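Local coordinates for ESAT-6/WXG100 secretion system protein (Streptococcus gallolyticus, PDB 7JQE) that forms the extracellular region of EsaA, a membrane subunit of the bacterial type VIIb secretion system, and probably takes part in exporting protein toxins, at residues A[427-432]-A[444-449]; A[339-344]-A[355-360]. One frame throughout, in Å; residues are numbered along the deposited sequence.

Contact 1. Residues A[427-432]-A[444-449]. With EDO (1,2-ethanediol), chain H; EDO (1,2-ethanediol), chain M.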
# COMPACT_ATOMS: atom_id res chain seq x y z
N TYR A 427 4.73 -7.98 -0.49
CA TYR A 427 5.28 -9.14 -1.19
C TYR A 427 6.26 -8.79 -2.30
O TYR A 427 6.85 -9.71 -2.88
CB TYR A 427 4.14 -10.00 -1.75
CG TYR A 427 3.33 -10.64 -0.65
CD1 TYR A 427 2.25 -9.98 -0.09
CD2 TYR A 427 3.68 -11.89 -0.15
CE1 TYR A 427 1.51 -10.56 0.92
CE2 TYR A 427 2.94 -12.48 0.87
CZ TYR A 427 1.86 -11.81 1.40
OH TYR A 427 1.13 -12.38 2.41
N GLY A 428 6.46 -7.51 -2.60
CA GLY A 428 7.43 -7.12 -3.59
C GLY A 428 8.82 -6.90 -3.00
O GLY A 428 8.98 -6.43 -1.87
N GLU A 429 9.83 -7.25 -3.79
CA GLU A 429 11.16 -6.78 -3.48
C GLU A 429 11.11 -5.27 -3.28
O GLU A 429 10.33 -4.59 -3.95
CB GLU A 429 12.13 -7.14 -4.61
CG GLU A 429 12.52 -8.62 -4.64
CD GLU A 429 13.49 -8.96 -3.53
OE1 GLU A 429 14.56 -8.32 -3.45
OE2 GLU A 429 13.18 -9.88 -2.74
N PRO A 430 11.89 -4.72 -2.36
CA PRO A 430 11.78 -3.28 -2.08
C PRO A 430 11.89 -2.46 -3.36
O PRO A 430 12.85 -2.58 -4.11
CB PRO A 430 12.95 -3.02 -1.13
CG PRO A 430 13.22 -4.35 -0.49
CD PRO A 430 12.94 -5.36 -1.55
N GLY A 431 10.87 -1.63 -3.60
CA GLY A 431 10.89 -0.74 -4.75
C GLY A 431 10.46 -1.37 -6.06
O GLY A 431 10.71 -0.80 -7.12
N GLN A 432 9.83 -2.54 -6.02
CA GLN A 432 9.42 -3.22 -7.24
C GLN A 432 8.15 -2.58 -7.80
O GLN A 432 7.14 -2.47 -7.10
CB GLN A 432 9.17 -4.71 -6.96
CG GLN A 432 8.54 -5.47 -8.11
CD GLN A 432 9.50 -5.67 -9.27
OE1 GLN A 432 9.72 -4.77 -10.08
NE2 GLN A 432 10.06 -6.87 -9.36
N SER A 444 9.72 -13.26 -1.88
CA SER A 444 11.13 -13.07 -2.18
C SER A 444 11.91 -12.68 -0.92
O SER A 444 11.35 -12.20 0.06
CB SER A 444 11.31 -12.00 -3.26
OG SER A 444 10.86 -10.74 -2.80
N ALA A 445 13.23 -12.89 -0.98
CA ALA A 445 14.06 -12.83 0.22
C ALA A 445 13.93 -11.50 0.95
O ALA A 445 13.86 -11.47 2.18
CB ALA A 445 15.52 -13.10 -0.14
N ASN A 446 13.90 -10.39 0.21
CA ASN A 446 13.87 -9.06 0.81
C ASN A 446 12.46 -8.51 1.00
O ASN A 446 12.31 -7.38 1.49
CB ASN A 446 14.70 -8.09 -0.04
CG ASN A 446 16.12 -8.58 -0.24
OD1 ASN A 446 16.98 -8.38 0.62
ND2 ASN A 446 16.37 -9.23 -1.37
N SER A 447 11.43 -9.27 0.65
CA SER A 447 10.07 -8.79 0.81
C SER A 447 9.76 -8.55 2.28
O SER A 447 10.32 -9.18 3.17
CB SER A 447 9.08 -9.80 0.24
OG SER A 447 8.94 -10.91 1.11
N VAL A 448 8.83 -7.62 2.53
CA VAL A 448 8.38 -7.41 3.90
C VAL A 448 7.79 -8.69 4.48
O VAL A 448 7.96 -8.98 5.67
CB VAL A 448 7.38 -6.24 3.96
CG1 VAL A 448 6.74 -6.16 5.34
CG2 VAL A 448 8.08 -4.93 3.60
N ALA A 449 7.10 -9.48 3.65
CA ALA A 449 6.50 -10.71 4.15
C ALA A 449 7.54 -11.65 4.72
O ALA A 449 7.25 -12.44 5.62
CB ALA A 449 5.71 -11.41 3.05
C1 EDO H . 7.05 -0.67 -2.89
O1 EDO H . 8.40 -0.43 -3.30
C2 EDO H . 6.66 -2.08 -3.31
O2 EDO H . 7.60 -3.03 -2.80
C1 EDO M . 2.16 -15.26 3.06
O1 EDO M . 2.77 -14.43 4.07
C2 EDO M . 3.22 -15.79 2.11
O2 EDO M . 2.64 -16.69 1.16
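Glu429 meets Ser444 and Asn446 in a polar contact between a loop that leaves helix 396-427 and a turn that leads into the short helix 448-451. Asn446 ND2 donates to Glu429 OE1 over 2.9 Å, using the carboxylate's syn lone pair; the bond is bent, 140° at the hydrogen, and OE1 lies 26° out of the amide plane. The two side chains cross obliquely, with the carboxylate and amide planes 78° apart. Glu429 OE2 also accepts from the backbone N of Asn446 at 3.1 Å, while Ser444 OG lies so close to OE2 that this bond, like the position of OE2, is doubtful. The Glu429 chain bends at chi2, which swings CD to the side of Ser444 and Asn446. Beside it, Pro430 CD rests on Asn446 CB at 3.6 Å. At the far end Ala449 CB sits over one face of the Tyr427 ring, 4.1 Å from its centroid, in a CH-pi contact, nearest CE2 and CD2. Ser447 OG bonds to Ser444 O at 2.9 Å, and so one carbonyl oxygen holds both the backbone N and the hydroxyl of Ser447. Tyr192 of the second subunit packs on Pro430, and its Tyr452 OH bonds to Asn446 O, placing the contact at the subunit interface. The arrangement is a helix-to-helix connection in which a type I turn, Ser444 to Ser447, runs into a helix whose N-cap is Ser447.

Contact 2. Residues A[339-344]-A[355-360]; sequences VVFADD and QSLKIS
Phe341 and Ile359 face each other as a non-hydrogen-bonded antiparallel pair, their side chains lying side by side and pointing the same way. From Phe341 CB, which is 4.0 Å from Lys358 O, the side chain leaves with CG anti to the carbonyl carbon (chi1 -70°). Lys358 O lies at the ring edge, in its plane, near CD1, which also touches Ile359 CG1 at 3.9 Å. One atom further out, CE1 reaches Leu357 CD1 at 3.8 Å and remains against Ile359 CG1, so this side of the ring spans two alternate residues of the partner strand. On the same sheet face Val339 CG1 meets Ile359 CG2 at 3.5 Å. Hydrogen bonds join the backbones: Val340 N to Ser360 O and Ser360 N to Val340 O, the latter 2.8 Å; the third, Ala342 N to Lys358 O, has its donor 39° above the carbonyl plane, just past the end of strand 337-341. Val329 and Ile331 of strand 327-335 touch Phe341, while strand 268-275 pairs with the other edge of 355-363. The result is an edge-strand pairing in a three-stranded antiparallel sheet, its apolar face packed against a second antiparallel sheet as in a beta sandwich.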
# COMPACT_ATOMS: atom_id res chain seq x y z
N VAL A 339 -39.30 20.85 -48.35
CA VAL A 339 -40.64 21.24 -47.94
C VAL A 339 -41.52 21.24 -49.18
O VAL A 339 -41.21 21.93 -50.16
CB VAL A 339 -40.66 22.61 -47.25
CG1 VAL A 339 -42.03 22.89 -46.67
CG2 VAL A 339 -39.61 22.65 -46.15
N VAL A 340 -42.59 20.45 -49.15
CA VAL A 340 -43.43 20.23 -50.32
C VAL A 340 -44.84 19.91 -49.85
O VAL A 340 -45.05 19.43 -48.73
CB VAL A 340 -42.88 19.08 -51.21
CG1 VAL A 340 -41.46 19.40 -51.68
CG2 VAL A 340 -42.90 17.76 -50.45
N PHE A 341 -45.82 20.21 -50.70
CA PHE A 341 -47.20 19.83 -50.43
C PHE A 341 -47.34 18.31 -50.45
O PHE A 341 -46.78 17.63 -51.32
CB PHE A 341 -48.15 20.46 -51.44
CG PHE A 341 -48.29 21.95 -51.29
CD1 PHE A 341 -48.87 22.49 -50.16
CD2 PHE A 341 -47.85 22.80 -52.28
CE1 PHE A 341 -49.00 23.86 -50.01
CE2 PHE A 341 -47.97 24.17 -52.15
CZ PHE A 341 -48.55 24.70 -51.01
N ALA A 342 -48.10 17.78 -49.49
CA ALA A 342 -48.05 16.34 -49.21
C ALA A 342 -48.63 15.51 -50.35
O ALA A 342 -48.12 14.43 -50.66
CB ALA A 342 -48.78 16.04 -47.90
N ASP A 343 -49.71 15.99 -50.98
CA ASP A 343 -50.40 15.15 -51.95
C ASP A 343 -49.76 15.19 -53.33
O ASP A 343 -49.81 14.19 -54.06
CB ASP A 343 -51.87 15.56 -52.04
CG ASP A 343 -52.05 16.98 -52.55
OD1 ASP A 343 -51.04 17.70 -52.67
OD2 ASP A 343 -53.21 17.37 -52.83
N ASP A 344 -49.16 16.32 -53.72
CA ASP A 344 -48.63 16.48 -55.06
C ASP A 344 -47.12 16.33 -55.14
O ASP A 344 -46.59 16.18 -56.25
CB ASP A 344 -48.99 17.87 -55.62
CG ASP A 344 -50.47 18.01 -55.92
OD1 ASP A 344 -51.18 16.99 -55.86
OD2 ASP A 344 -50.91 19.14 -56.22
N GLN A 355 -60.04 26.07 -48.01
CA GLN A 355 -59.48 24.74 -48.14
C GLN A 355 -58.37 24.55 -47.12
O GLN A 355 -57.88 25.52 -46.54
CB GLN A 355 -58.95 24.53 -49.57
CG GLN A 355 -58.44 23.15 -49.90
CD GLN A 355 -58.19 22.99 -51.39
OE1 GLN A 355 -58.63 23.82 -52.19
NE2 GLN A 355 -57.49 21.93 -51.76
N SER A 356 -58.01 23.29 -46.89
CA SER A 356 -56.89 22.94 -46.03
C SER A 356 -55.80 22.28 -46.87
O SER A 356 -56.09 21.46 -47.74
CB SER A 356 -57.33 21.99 -44.91
OG SER A 356 -58.35 22.57 -44.12
N LEU A 357 -54.55 22.65 -46.61
CA LEU A 357 -53.41 22.10 -47.32
C LEU A 357 -52.44 21.47 -46.32
O LEU A 357 -52.23 22.00 -45.23
CB LEU A 357 -52.68 23.17 -48.14
CG LEU A 357 -53.48 23.88 -49.23
CD1 LEU A 357 -52.63 24.92 -49.93
CD2 LEU A 357 -54.04 22.87 -50.24
N LYS A 358 -51.87 20.33 -46.70
CA LYS A 358 -50.92 19.60 -45.88
C LYS A 358 -49.53 19.78 -46.46
O LYS A 358 -49.33 19.65 -47.67
CB LYS A 358 -51.29 18.12 -45.81
CG LYS A 358 -52.78 17.87 -45.59
CD LYS A 358 -53.18 18.08 -44.13
CE LYS A 358 -52.67 16.94 -43.27
NZ LYS A 358 -53.17 15.63 -43.76
N ILE A 359 -48.57 20.10 -45.60
CA ILE A 359 -47.19 20.36 -46.01
C ILE A 359 -46.27 19.39 -45.29
O ILE A 359 -46.30 19.30 -44.06
CB ILE A 359 -46.79 21.82 -45.73
CG1 ILE A 359 -47.74 22.77 -46.45
CG2 ILE A 359 -45.35 22.06 -46.17
CD1 ILE A 359 -47.44 24.24 -46.23
N SER A 360 -45.47 18.66 -46.06
CA SER A 360 -44.48 17.74 -45.53
C SER A 360 -43.11 18.41 -45.56
O SER A 360 -42.70 18.95 -46.59
CB SER A 360 -44.44 16.45 -46.35
OG SER A 360 -43.17 15.82 -46.25

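The two contacts belong to separate parts of a very elongated chain, with centres 81 Å apart and nearest atoms about 66 Å apart. Along the sequence, residues 339-360 precede 427-449, with no overlap between the two pairs. Contact 2 lies in the beta-rich domain, about 71 Å from the centre of the chain, whereas contact 1 lies only 10 Å from that centre, among helices. Strands 369-379 and 382-392 and then the long helix 396-427 carry the chain from one to the other, and they share no helix or sheet. Contact 1 also meets the second subunit, while no other chain of the assembly touches contact 2, consistent with a distal domain standing apart from the dimer interface at contact 1.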